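Local coordinates for protein Polyphosphate:AMP phosphotransferase (PDB 5O6M) that transfers phosphate from inorganic polyphosphate to nucleotides, converting AMP to ADP and ADP to ATP, at residues Pro19-Phe25 and Pro228-Tyr234; Gly54-Leu59 and Pro112-Glu116; Leu62-Asp66 and Tyr206-Tyr210. The protein carries 1 engineered substitution. Residue numbers count along the deposited sequence, not the author numbering.

Interaction 1. Residues Pro19-Phe25 and Pro228-Tyr234; sequences PDDTSAF and PANKNWY. With PO4 (phosphate ion), chain B.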
ATOM      1  N   PRO D  19      34.029   9.597  18.991  1.00 57.57           N
ATOM      2  CA  PRO D  19      33.884   8.739  17.802  1.00 59.30           C
ATOM      3  C   PRO D  19      34.948   7.659  17.685  1.00 70.24           C
ATOM      4  O   PRO D  19      34.716   6.659  16.993  1.00 65.90           O
ATOM      5  CB  PRO D  19      33.974   9.735  16.638  1.00 63.80           C
ATOM      6  CG  PRO D  19      33.567  11.051  17.230  1.00 62.45           C
ATOM      7  CD  PRO D  19      34.084  11.027  18.641  1.00 53.55           C
ATOM      8  N   ASP D  20      36.100   7.820  18.333  1.00 73.88           N
ATOM      9  CA  ASP D  20      37.177   6.841  18.270  1.00 65.97           C
ATOM     10  C   ASP D  20      37.181   5.875  19.446  1.00 71.60           C
ATOM     11  O   ASP D  20      38.075   5.027  19.531  1.00 76.88           O
ATOM     12  CB  ASP D  20      38.527   7.552  18.171  1.00 71.54           C
ATOM     13  CG  ASP D  20      38.808   8.064  16.775  1.00 81.22           C
ATOM     14  OD1 ASP D  20      38.691   7.266  15.820  1.00 85.29           O
ATOM     15  OD2 ASP D  20      39.123   9.264  16.626  1.00 74.21           O
ATOM     16  N   ASP D  21      36.214   5.986  20.352  1.00 68.84           N
ATOM     17  CA  ASP D  21      36.141   5.078  21.487  1.00 72.53           C
ATOM     18  C   ASP D  21      36.022   3.630  21.025  1.00 72.00           C
ATOM     19  O   ASP D  21      35.172   3.294  20.195  1.00 74.77           O
ATOM     20  CB  ASP D  21      34.947   5.448  22.367  1.00 68.52           C
ATOM     21  CG  ASP D  21      34.724   4.462  23.498  1.00 81.84           C
ATOM     22  OD1 ASP D  21      35.709   3.850  23.964  1.00 81.51           O
ATOM     23  OD2 ASP D  21      33.556   4.296  23.916  1.00 77.89           O
ATOM     24  N   THR D  22      36.886   2.769  21.575  1.00 74.51           N
ATOM     25  CA  THR D  22      36.797   1.326  21.380  1.00 71.86           C
ATOM     26  C   THR D  22      36.899   0.586  22.707  1.00 70.75           C
ATOM     27  O   THR D  22      37.192  -0.614  22.724  1.00 73.39           O
ATOM     28  CB  THR D  22      37.883   0.827  20.424  1.00 70.61           C
ATOM     29  OG1 THR D  22      39.174   1.125  20.971  1.00 80.92           O
ATOM     30  CG2 THR D  22      37.745   1.498  19.066  1.00 71.00           C
ATOM     31  N   SER D  23      36.648   1.282  23.818  1.00 74.93           N
ATOM     32  CA  SER D  23      36.920   0.756  25.149  1.00 80.85           C
ATOM     33  C   SER D  23      36.064  -0.450  25.512  1.00 79.37           C
ATOM     34  O   SER D  23      36.379  -1.130  26.494  1.00 78.77           O
ATOM     35  CB  SER D  23      36.721   1.863  26.187  1.00 86.32           C
ATOM     36  OG  SER D  23      35.433   2.444  26.069  1.00 74.91           O
ATOM     37  N   ALA D  24      35.002  -0.735  24.756  1.00 76.01           N
ATOM     38  CA  ALA D  24      34.134  -1.857  25.092  1.00 71.64           C
ATOM     39  C   ALA D  24      34.692  -3.196  24.627  1.00 66.73           C
ATOM     40  O   ALA D  24      34.242  -4.239  25.112  1.00 68.03           O
ATOM     41  CB  ALA D  24      32.739  -1.649  24.499  1.00 65.30           C
ATOM     42  N   PHE D  25      35.643  -3.196  23.694  1.00 61.71           N
ATOM     43  CA  PHE D  25      36.251  -4.420  23.191  1.00 80.73           C
ATOM     44  C   PHE D  25      37.737  -4.446  23.529  1.00 80.80           C
ATOM     45  O   PHE D  25      38.473  -3.512  23.190  1.00 77.51           O
ATOM     46  CB  PHE D  25      36.053  -4.574  21.680  1.00 75.02           C
ATOM     47  CG  PHE D  25      36.573  -5.878  21.143  1.00 79.26           C
ATOM     48  CD1 PHE D  25      35.877  -7.057  21.359  1.00 80.35           C
ATOM     49  CD2 PHE D  25      37.767  -5.931  20.443  1.00 79.34           C
ATOM     50  CE1 PHE D  25      36.357  -8.263  20.879  1.00 75.09           C
ATOM     51  CE2 PHE D  25      38.250  -7.133  19.959  1.00 78.02           C
ATOM     52  CZ  PHE D  25      37.544  -8.300  20.176  1.00 69.37           C
ATOM     53  N   PRO D 228      30.297   4.533  18.535  1.00 62.16           N
ATOM     54  CA  PRO D 228      31.552   5.044  17.973  1.00 65.97           C
ATOM     55  C   PRO D 228      31.798   4.380  16.631  1.00 57.05           C
ATOM     56  O   PRO D 228      31.996   3.163  16.563  1.00 58.81           O
ATOM     57  CB  PRO D 228      32.604   4.647  19.015  1.00 64.66           C
ATOM     58  CG  PRO D 228      31.828   4.404  20.278  1.00 63.73           C
ATOM     59  CD  PRO D 228      30.493   3.877  19.839  1.00 57.77           C
ATOM     60  N   ALA D 229      31.765   5.163  15.554  1.00 50.67           N
ATOM     61  CA  ALA D 229      31.709   4.600  14.212  1.00 59.98           C
ATOM     62  C   ALA D 229      32.848   5.060  13.315  1.00 60.62           C
ATOM     63  O   ALA D 229      32.796   4.827  12.102  1.00 60.71           O
ATOM     64  CB  ALA D 229      30.359   4.932  13.563  1.00 56.39           C
ATOM     65  N   ASN D 230      33.878   5.707  13.864  1.00 69.74           N
ATOM     66  CA  ASN D 230      35.037   6.025  13.036  1.00 64.29           C
ATOM     67  C   ASN D 230      35.769   4.765  12.591  1.00 54.71           C
ATOM     68  O   ASN D 230      36.389   4.762  11.523  1.00 59.10           O
ATOM     69  CB  ASN D 230      35.983   6.962  13.785  1.00 59.22           C
ATOM     70  CG  ASN D 230      35.609   8.426  13.625  1.00 70.17           C
ATOM     71  OD1 ASN D 230      34.560   8.757  13.058  1.00 67.97           O
ATOM     72  ND2 ASN D 230      36.464   9.308  14.120  1.00 61.49           N
ATOM     73  N   LYS D 231      35.721   3.699  13.388  1.00 59.09           N
ATOM     74  CA  LYS D 231      36.330   2.416  13.037  1.00 65.64           C
ATOM     75  C   LYS D 231      35.223   1.434  12.677  1.00 73.87           C
ATOM     76  O   LYS D 231      34.419   1.055  13.534  1.00 74.41           O
ATOM     77  CB  LYS D 231      37.208   1.859  14.158  1.00 65.34           C
ATOM     78  CG  LYS D 231      38.320   2.769  14.654  1.00 72.73           C
ATOM     79  CD  LYS D 231      39.020   2.103  15.837  1.00 79.02           C
ATOM     80  CE  LYS D 231      40.015   3.015  16.538  1.00 83.97           C
ATOM     81  NZ  LYS D 231      40.509   2.403  17.813  1.00 78.14           N
ATOM     82  N   ASN D 232      35.190   1.023  11.409  1.00 74.70           N
ATOM     83  CA  ASN D 232      34.146   0.119  10.938  1.00 70.12           C
ATOM     84  C   ASN D 232      34.113  -1.179  11.739  1.00 71.97           C
ATOM     85  O   ASN D 232      33.033  -1.664  12.099  1.00 66.37           O
ATOM     86  CB  ASN D 232      34.351  -0.185   9.457  1.00 73.44           C
ATOM     87  CG  ASN D 232      34.050   1.003   8.582  1.00 74.29           C
ATOM     88  OD1 ASN D 232      33.667   2.064   9.069  1.00 76.56           O
ATOM     89  ND2 ASN D 232      34.248   0.842   7.281  1.00 85.51           N
ATOM     90  N   TRP D 233      35.280  -1.766  12.016  1.00 67.93           N
ATOM     91  CA  TRP D 233      35.291  -3.041  12.728  1.00 64.59           C
ATOM     92  C   TRP D 233      34.633  -2.910  14.095  1.00 64.94           C
ATOM     93  O   TRP D 233      33.947  -3.832  14.553  1.00 64.99           O
ATOM     94  CB  TRP D 233      36.721  -3.572  12.861  1.00 73.18           C
ATOM     95  CG  TRP D 233      37.666  -2.690  13.638  1.00 73.00           C
ATOM     96  CD1 TRP D 233      38.501  -1.733  13.133  1.00 71.38           C
ATOM     97  CD2 TRP D 233      37.890  -2.708  15.055  1.00 71.26           C
ATOM     98  NE1 TRP D 233      39.217  -1.145  14.149  1.00 75.94           N
ATOM     99  CE2 TRP D 233      38.862  -1.726  15.338  1.00 77.72           C
ATOM    100  CE3 TRP D 233      37.357  -3.452  16.112  1.00 69.81           C
ATOM    101  CZ2 TRP D 233      39.313  -1.473  16.633  1.00 77.94           C
ATOM    102  CZ3 TRP D 233      37.806  -3.200  17.396  1.00 72.64           C
ATOM    103  CH2 TRP D 233      38.773  -2.218  17.646  1.00 78.28           C
ATOM    104  N   TYR D 234      34.824  -1.771  14.764  1.00 64.58           N
ATOM    105  CA  TYR D 234      34.212  -1.584  16.073  1.00 65.44           C
ATOM    106  C   TYR D 234      32.724  -1.290  15.943  1.00 63.48           C
ATOM    107  O   TYR D 234      31.903  -1.868  16.663  1.00 62.09           O
ATOM    108  CB  TYR D 234      34.913  -0.461  16.834  1.00 68.56           C
ATOM    109  CG  TYR D 234      34.478  -0.363  18.279  1.00 73.50           C
ATOM    110  CD1 TYR D 234      34.873  -1.322  19.206  1.00 71.59           C
ATOM    111  CD2 TYR D 234      33.675   0.678  18.717  1.00 68.83           C
ATOM    112  CE1 TYR D 234      34.481  -1.245  20.527  1.00 67.54           C
ATOM    113  CE2 TYR D 234      33.281   0.765  20.038  1.00 75.26           C
ATOM    114  CZ  TYR D 234      33.688  -0.200  20.938  1.00 68.61           C
ATOM    115  OH  TYR D 234      33.299  -0.121  22.252  1.00 73.68           O
TER
HETATM  116  P   PO4 B1005      37.998  -0.374   9.126  1.00113.25           P
HETATM  117  O1  PO4 B1005      39.472  -0.493   9.439  1.00108.20           O
HETATM  118  O2  PO4 B1005      37.195  -1.054  10.211  1.00 95.70           O
HETATM  119  O3  PO4 B1005      37.709  -1.034   7.797  1.00 98.36           O
HETATM  120  O4  PO4 B1005      37.612   1.086   9.067  1.00100.34           O
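An Asx turn overlapping a type I beta turn shapes the N-terminal segment P19-F25, which packs where edge strand 224-228 of the P-loop NTPase-like sheet gives way to the last long helix. D21 OD1 accepts from S23 N (2.7 Å) and from S23 OG (2.5 Å), a role suited to a short carboxylate; the type I turn, T22-F25, is closed by F25 N to T22 O at 3.2 Å. The largest contact is with Y234. T22 CA sits over one face of the Y234 ring, 3.6 Å from its centroid, a CH-pi contact, while F25 CB meets its edge, 3.9 Å from Y234 CE1. A24 N donates to Y234 OH at 3.1 Å, though that hydroxyl is less surely placed; it is also bonded to Y4. At the other end the pairing is looser: N230 N donates weakly to P19 O (3.4 Å) and N230 ND2 weakly to D20 OD1 (3.5 Å), while N230 OD1 takes a bond from S171 N. F25 CD2 touches W233 CZ3 at 4.1 Å, extending the apolar patch. K231 is the N-cap residue, and the N-terminal amides of the helix hold a phosphate ion, probably from the crystallisation liquor: W233 N to O2 2.7 Å and, weakly, N232 N to O4 3.4 Å. F25 and W233 rest on helix 29-53, F25 also meets W237 of helix 232-249, and P19 touches strand 161-169 through H169.

Interaction 2. Residues Gly54-Leu59 and Pro112-Glu116; sequences GQHKVL and PRKGE. With PO4 (phosphate ion), chain V.
Here the parallel sheet of the P-loop NTPase-like fold starts: strand 57-64 meets the turn leading into strand 117-121. G54 leaves helix 29-53 with positive phi (64°), suiting glycine; K57-L59 are extended. P112 packs its C-gamma-endo ring against the strand, CG 3.4 Å from V58 O; K57 (chi1 -30°, between wells, then t, t) brings CD 3.4 Å from P112 O. R113 (chi1 p) opens a type II turn closed by E116 N to R113 O (3.1 Å); R113 N donates to E116 OE1 (2.9 Å), R113 NE to K114 O (3.1 Å). R113 NH2 pairs with E96 of the second subunit, and NH1 donates to O3 of a phosphate ion, probably from the crystallisation liquor, at 2.7 Å, shared with that subunit's R101. K114 (m, t, t, t; -59/134) lays CG 3.3 Å from Q55 O. G115 (83/2) calls for glycine: a CB would jam against the preceding carbonyl and crowd G54. G115 N donates to H56 O (2.7 Å). E116 OE2 salt-bridges R87; V58 N donates to E116 O at 3.2 Å.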
ATOM      1  N   GLY D  54       7.212 -16.337  15.138  1.00 51.09           N
ATOM      2  CA  GLY D  54       6.162 -15.504  14.566  1.00 52.01           C
ATOM      3  C   GLY D  54       5.376 -14.692  15.570  1.00 50.77           C
ATOM      4  O   GLY D  54       4.185 -14.443  15.356  1.00 52.73           O
ATOM      5  N   GLN D  55       6.009 -14.258  16.658  1.00 53.67           N
ATOM      6  CA  GLN D  55       5.325 -13.483  17.687  1.00 54.05           C
ATOM      7  C   GLN D  55       5.891 -12.082  17.847  1.00 55.03           C
ATOM      8  O   GLN D  55       5.127 -11.110  17.872  1.00 55.47           O
ATOM      9  CB  GLN D  55       5.389 -14.225  19.033  1.00 54.49           C
ATOM     10  CG  GLN D  55       4.344 -15.318  19.211  1.00 62.78           C
ATOM     11  CD  GLN D  55       2.925 -14.825  18.969  1.00 80.27           C
ATOM     12  OE1 GLN D  55       2.689 -13.626  18.816  1.00 81.10           O
ATOM     13  NE2 GLN D  55       1.974 -15.751  18.942  1.00 85.09           N
ATOM     14  N   HIS D  56       7.205 -11.949  17.968  1.00 45.28           N
ATOM     15  CA  HIS D  56       7.816 -10.657  18.237  1.00 52.92           C
ATOM     16  C   HIS D  56       8.028  -9.857  16.957  1.00 49.85           C
ATOM     17  O   HIS D  56       8.222 -10.414  15.873  1.00 51.25           O
ATOM     18  CB  HIS D  56       9.143 -10.855  18.967  1.00 39.21           C
ATOM     19  CG  HIS D  56       8.983 -11.437  20.336  1.00 52.08           C
ATOM     20  ND1 HIS D  56       9.184 -12.775  20.602  1.00 55.42           N
ATOM     21  CD2 HIS D  56       8.625 -10.869  21.511  1.00 45.60           C
ATOM     22  CE1 HIS D  56       8.962 -13.003  21.884  1.00 54.52           C
ATOM     23  NE2 HIS D  56       8.623 -11.863  22.458  1.00 45.17           N
ATOM     24  N   LYS D  57       8.011  -8.533  17.101  1.00 45.86           N
ATOM     25  CA  LYS D  57       8.361  -7.614  16.027  1.00 43.38           C
ATOM     26  C   LYS D  57       9.598  -6.848  16.453  1.00 37.33           C
ATOM     27  O   LYS D  57       9.669  -6.371  17.588  1.00 49.96           O
ATOM     28  CB  LYS D  57       7.233  -6.620  15.726  1.00 48.46           C
ATOM     29  CG  LYS D  57       5.828  -7.104  15.989  1.00 40.37           C
ATOM     30  CD  LYS D  57       4.861  -5.961  15.715  1.00 43.91           C
ATOM     31  CE  LYS D  57       3.433  -6.352  15.976  1.00 38.77           C
ATOM     32  NZ  LYS D  57       3.075  -6.098  17.396  1.00 48.37           N
ATOM     33  N   VAL D  58      10.563  -6.718  15.551  1.00 40.94           N
ATOM     34  CA  VAL D  58      11.845  -6.108  15.880  1.00 45.33           C
ATOM     35  C   VAL D  58      12.138  -4.996  14.879  1.00 47.56           C
ATOM     36  O   VAL D  58      12.160  -5.237  13.666  1.00 44.83           O
ATOM     37  CB  VAL D  58      12.973  -7.153  15.899  1.00 48.67           C
ATOM     38  CG1 VAL D  58      14.298  -6.501  16.239  1.00 37.42           C
ATOM     39  CG2 VAL D  58      12.633  -8.271  16.887  1.00 36.34           C
ATOM     40  N   LEU D  59      12.371  -3.787  15.389  1.00 47.12           N
ATOM     41  CA  LEU D  59      12.644  -2.605  14.578  1.00 45.28           C
ATOM     42  C   LEU D  59      14.026  -2.068  14.924  1.00 43.90           C
ATOM     43  O   LEU D  59      14.290  -1.730  16.084  1.00 46.34           O
ATOM     44  CB  LEU D  59      11.577  -1.529  14.802  1.00 40.87           C
ATOM     45  CG  LEU D  59      11.830  -0.159  14.168  1.00 40.54           C
ATOM     46  CD1 LEU D  59      11.861  -0.237  12.653  1.00 37.39           C
ATOM     47  CD2 LEU D  59      10.774   0.841  14.630  1.00 41.19           C
ATOM     48  N   PRO D 112       7.643  -3.288  11.328  1.00 39.39           N
ATOM     49  CA  PRO D 112       7.750  -4.740  11.160  1.00 45.15           C
ATOM     50  C   PRO D 112       6.507  -5.447  11.664  1.00 39.99           C
ATOM     51  O   PRO D 112       5.866  -5.022  12.629  1.00 39.65           O
ATOM     52  CB  PRO D 112       8.978  -5.104  12.004  1.00 44.49           C
ATOM     53  CG  PRO D 112       9.005  -4.054  13.070  1.00 37.30           C
ATOM     54  CD  PRO D 112       8.542  -2.788  12.384  1.00 49.97           C
ATOM     55  N   ARG D 113       6.164  -6.541  10.987  1.00 44.69           N
ATOM     56  CA  ARG D 113       5.085  -7.408  11.431  1.00 45.60           C
ATOM     57  C   ARG D 113       5.648  -8.504  12.335  1.00 45.11           C
ATOM     58  O   ARG D 113       6.858  -8.621  12.534  1.00 49.67           O
ATOM     59  CB  ARG D 113       4.345  -8.000  10.233  1.00 49.51           C
ATOM     60  CG  ARG D 113       5.204  -8.859   9.311  1.00 46.12           C
ATOM     61  CD  ARG D 113       4.345  -9.932   8.650  1.00 54.51           C
ATOM     62  NE  ARG D 113       3.857 -10.905   9.624  1.00 58.97           N
ATOM     63  CZ  ARG D 113       2.714 -11.574   9.506  1.00 72.42           C
ATOM     64  NH1 ARG D 113       1.930 -11.367   8.456  1.00 64.66           N
ATOM     65  NH2 ARG D 113       2.349 -12.441  10.443  1.00 63.09           N
ATOM     66  N   LYS D 114       4.756  -9.325  12.886  1.00 45.12           N
ATOM     67  CA  LYS D 114       5.185 -10.414  13.753  1.00 47.96           C
ATOM     68  C   LYS D 114       6.125 -11.359  13.016  1.00 51.26           C
ATOM     69  O   LYS D 114       5.868 -11.746  11.872  1.00 54.82           O
ATOM     70  CB  LYS D 114       3.974 -11.173  14.292  1.00 48.09           C
ATOM     71  CG  LYS D 114       3.173 -10.373  15.299  1.00 45.20           C
ATOM     72  CD  LYS D 114       2.058 -11.194  15.901  1.00 51.09           C
ATOM     73  CE  LYS D 114       1.365 -10.429  17.015  1.00 57.82           C
ATOM     74  NZ  LYS D 114       0.118 -11.111  17.461  1.00 72.48           N
ATOM     75  N   GLY D 115       7.223 -11.722  13.675  1.00 42.05           N
ATOM     76  CA  GLY D 115       8.207 -12.606  13.093  1.00 43.15           C
ATOM     77  C   GLY D 115       9.204 -11.929  12.182  1.00 47.28           C
ATOM     78  O   GLY D 115      10.071 -12.613  11.620  1.00 49.08           O
ATOM     79  N   GLU D 116       9.122 -10.611  12.027  1.00 48.17           N
ATOM     80  CA  GLU D 116       9.928  -9.880  11.064  1.00 52.14           C
ATOM     81  C   GLU D 116      10.883  -8.935  11.780  1.00 42.68           C
ATOM     82  O   GLU D 116      10.571  -8.396  12.845  1.00 48.05           O
ATOM     83  CB  GLU D 116       9.025  -9.087  10.102  1.00 43.64           C
ATOM     84  CG  GLU D 116       9.745  -8.407   8.950  1.00 51.11           C
ATOM     85  CD  GLU D 116       8.818  -7.514   8.135  1.00 52.10           C
ATOM     86  OE1 GLU D 116       7.835  -6.995   8.708  1.00 48.38           O
ATOM     87  OE2 GLU D 116       9.069  -7.337   6.922  1.00 48.82           O
TER
HETATM   88  P   PO4 V1003       2.102  -9.399   5.347  1.00 86.78           P
HETATM   89  O1  PO4 V1003       3.230 -10.388   5.164  1.00 72.45           O
HETATM   90  O2  PO4 V1003       0.854  -9.893   4.654  1.00 84.65           O
HETATM   91  O3  PO4 V1003       1.809  -9.233   6.819  1.00 80.85           O
HETATM   92  O4  PO4 V1003       2.511  -8.070   4.762  1.00 84.06           O

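Interaction 3. Residues Leu62-Asp66 and Tyr206-Tyr210; sequences LQAMD and YQEAY
Strand 57-64 ends at the Walker A (P-loop) region of this kinase, and segment L62-D66 meets one side of helix 203-217 there. L62 and Q63 are extended, M65 continues in a polyproline-like conformation (-57/156), and Y206-Y210 is regular alpha helix, Y210 N to Y206 O 2.9 Å. The backbones stay apart, CA to CA 7.9 Å for M65 and Y206 and 8.8 Å for A64 and Y210, so long side chains bridge the gap. Of polar contacts, Q63 (m, m) NE2 donates to OH of Y210 (chi1 -93°, between wells) at 3.2 Å; the buried amide also bonds E126 and S123. From the para position of its ring, Y210 OH reaches the strand, 3.1 Å from A64 O. M65 SD lies 3.2 Å from Q207 NE2. Of apolar contacts, flexible M65 (m, m, m) brings CE 3.7 Å from Y206 CB; the Y206 hydroxyl bonds D199. A Met-aromatic contact completes the packing: M65 SD sits obliquely 5.0 Å from the Y210 ring centroid and 3.9 Å from Y210 CE2.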
ATOM      1  N   LEU D  62      18.510   3.115  12.036  1.00 49.13           N
ATOM      2  CA  LEU D  62      19.864   3.561  11.724  1.00 45.34           C
ATOM      3  C   LEU D  62      19.818   5.016  11.282  1.00 49.08           C
ATOM      4  O   LEU D  62      19.146   5.345  10.297  1.00 50.46           O
ATOM      5  CB  LEU D  62      20.491   2.691  10.635  1.00 43.61           C
ATOM      6  CG  LEU D  62      20.677   1.204  10.937  1.00 44.82           C
ATOM      7  CD1 LEU D  62      21.344   0.527   9.760  1.00 53.35           C
ATOM      8  CD2 LEU D  62      21.501   1.013  12.199  1.00 46.22           C
ATOM      9  N   GLN D  63      20.522   5.883  12.007  1.00 46.08           N
ATOM     10  CA  GLN D  63      20.714   7.269  11.604  1.00 47.89           C
ATOM     11  C   GLN D  63      22.192   7.622  11.731  1.00 50.87           C
ATOM     12  O   GLN D  63      22.896   7.103  12.600  1.00 49.28           O
ATOM     13  CB  GLN D  63      19.857   8.232  12.449  1.00 43.57           C
ATOM     14  CG  GLN D  63      18.339   8.108  12.241  1.00 47.90           C
ATOM     15  CD  GLN D  63      17.829   8.742  10.946  1.00 49.19           C
ATOM     16  OE1 GLN D  63      16.748   8.401  10.466  1.00 52.06           O
ATOM     17  NE2 GLN D  63      18.589   9.683  10.397  1.00 42.75           N
ATOM     18  N   ALA D  64      22.661   8.504  10.852  1.00 55.57           N
ATOM     19  CA  ALA D  64      24.059   8.914  10.877  1.00 55.90           C
ATOM     20  C   ALA D  64      24.227  10.144  10.001  1.00 60.42           C
ATOM     21  O   ALA D  64      23.398  10.426   9.129  1.00 51.03           O
ATOM     22  CB  ALA D  64      24.989   7.791  10.403  1.00 51.48           C
ATOM     23  N   MET D  65      25.301  10.887  10.258  1.00 58.17           N
ATOM     24  CA  MET D  65      25.732  11.888   9.297  1.00 59.84           C
ATOM     25  C   MET D  65      25.993  11.216   7.953  1.00 56.17           C
ATOM     26  O   MET D  65      26.265  10.013   7.877  1.00 52.93           O
ATOM     27  CB  MET D  65      26.999  12.596   9.784  1.00 62.46           C
ATOM     28  CG  MET D  65      26.859  13.318  11.119  1.00 60.97           C
ATOM     29  SD  MET D  65      25.655  14.663  11.093  1.00 70.24           S
ATOM     30  CE  MET D  65      26.173  15.554   9.630  1.00 67.83           C
ATOM     31  N   ASP D  66      25.906  12.006   6.883  1.00 53.23           N
ATOM     32  CA  ASP D  66      26.175  11.470   5.555  1.00 52.81           C
ATOM     33  C   ASP D  66      27.545  10.808   5.532  1.00 61.42           C
ATOM     34  O   ASP D  66      28.524  11.360   6.042  1.00 63.48           O
ATOM     35  CB  ASP D  66      26.100  12.582   4.509  1.00 62.33           C
ATOM     36  CG  ASP D  66      24.734  13.233   4.446  1.00 73.88           C
ATOM     37  OD1 ASP D  66      23.740  12.563   4.801  1.00 74.63           O
ATOM     38  OD2 ASP D  66      24.656  14.414   4.045  1.00 79.12           O
ATOM     39  N   TYR D 206      23.556  20.149  12.095  1.00 53.90           N
ATOM     40  CA  TYR D 206      23.104  18.759  12.128  1.00 58.36           C
ATOM     41  C   TYR D 206      23.460  18.083  13.447  1.00 64.35           C
ATOM     42  O   TYR D 206      22.636  17.360  14.019  1.00 65.04           O
ATOM     43  CB  TYR D 206      23.689  17.974  10.952  1.00 64.61           C
ATOM     44  CG  TYR D 206      22.832  17.990   9.705  1.00 62.02           C
ATOM     45  CD1 TYR D 206      23.205  18.716   8.584  1.00 61.95           C
ATOM     46  CD2 TYR D 206      21.643  17.275   9.655  1.00 64.72           C
ATOM     47  CE1 TYR D 206      22.416  18.725   7.443  1.00 70.70           C
ATOM     48  CE2 TYR D 206      20.848  17.278   8.522  1.00 64.58           C
ATOM     49  CZ  TYR D 206      21.239  18.006   7.419  1.00 68.75           C
ATOM     50  OH  TYR D 206      20.447  18.011   6.291  1.00 65.23           O
ATOM     51  N   GLN D 207      24.684  18.290  13.941  1.00 59.86           N
ATOM     52  CA  GLN D 207      25.065  17.698  15.219  1.00 63.69           C
ATOM     53  C   GLN D 207      24.145  18.164  16.339  1.00 57.42           C
ATOM     54  O   GLN D 207      23.777  17.380  17.221  1.00 63.95           O
ATOM     55  CB  GLN D 207      26.522  18.031  15.545  1.00 57.44           C
ATOM     56  CG  GLN D 207      27.517  17.479  14.540  1.00 56.28           C
ATOM     57  CD  GLN D 207      27.764  15.996  14.721  1.00 56.03           C
ATOM     58  OE1 GLN D 207      28.315  15.566  15.736  1.00 72.15           O
ATOM     59  NE2 GLN D 207      27.355  15.204  13.741  1.00 58.65           N
ATOM     60  N   GLU D 208      23.770  19.444  16.327  1.00 58.89           N
ATOM     61  CA  GLU D 208      22.847  19.954  17.335  1.00 58.86           C
ATOM     62  C   GLU D 208      21.489  19.274  17.229  1.00 66.41           C
ATOM     63  O   GLU D 208      20.886  18.909  18.245  1.00 61.39           O
ATOM     64  CB  GLU D 208      22.712  21.469  17.192  1.00 58.79           C
ATOM     65  CG  GLU D 208      23.986  22.225  17.522  1.00 60.53           C
ATOM     66  CD  GLU D 208      23.947  23.673  17.080  1.00 71.84           C
ATOM     67  OE1 GLU D 208      22.916  24.100  16.518  1.00 81.89           O
ATOM     68  OE2 GLU D 208      24.953  24.384  17.289  1.00 87.76           O
ATOM     69  N   ALA D 209      20.989  19.098  16.004  1.00 62.20           N
ATOM     70  CA  ALA D 209      19.701  18.436  15.824  1.00 63.58           C
ATOM     71  C   ALA D 209      19.749  17.000  16.332  1.00 59.02           C
ATOM     72  O   ALA D 209      18.795  16.525  16.960  1.00 47.23           O
ATOM     73  CB  ALA D 209      19.289  18.476  14.353  1.00 60.46           C
ATOM     74  N   TYR D 210      20.852  16.293  16.073  1.00 48.90           N
ATOM     75  CA  TYR D 210      20.960  14.922  16.557  1.00 54.98           C
ATOM     76  C   TYR D 210      20.962  14.872  18.080  1.00 48.58           C
ATOM     77  O   TYR D 210      20.295  14.021  18.678  1.00 59.65           O
ATOM     78  CB  TYR D 210      22.206  14.249  15.985  1.00 50.84           C
ATOM     79  CG  TYR D 210      21.945  13.492  14.702  1.00 49.60           C
ATOM     80  CD1 TYR D 210      21.173  12.336  14.704  1.00 56.35           C
ATOM     81  CD2 TYR D 210      22.477  13.921  13.492  1.00 51.11           C
ATOM     82  CE1 TYR D 210      20.930  11.632  13.536  1.00 53.01           C
ATOM     83  CE2 TYR D 210      22.241  13.222  12.317  1.00 49.22           C
ATOM     84  CZ  TYR D 210      21.467  12.078  12.347  1.00 49.32           C
ATOM     85  OH  TYR D 210      21.229  11.379  11.186  1.00 49.05           O
TER

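In the fold
Strand 57-64, central in the five-stranded parallel sheet, links interactions 2 and 3: one holds its beginning, the other its end, with centres about 27 Å apart on opposite sides of the chain's centre. Along the sequence these two contacts cross. Interaction 1 ties the N-terminal segment to the far edge strand, so both other contacts fall between its segments; its centre is about 17 Å from that of interaction 3, with nearest atoms about 7 Å apart, and about 29 Å from that of interaction 2. Interaction 3 borders the ATP pocket: the Y206 side chain is about 6 Å from bound ATP, while K70 and D71, just beyond D66, line the nucleotide pocket. Interaction 2 instead borders the second subunit.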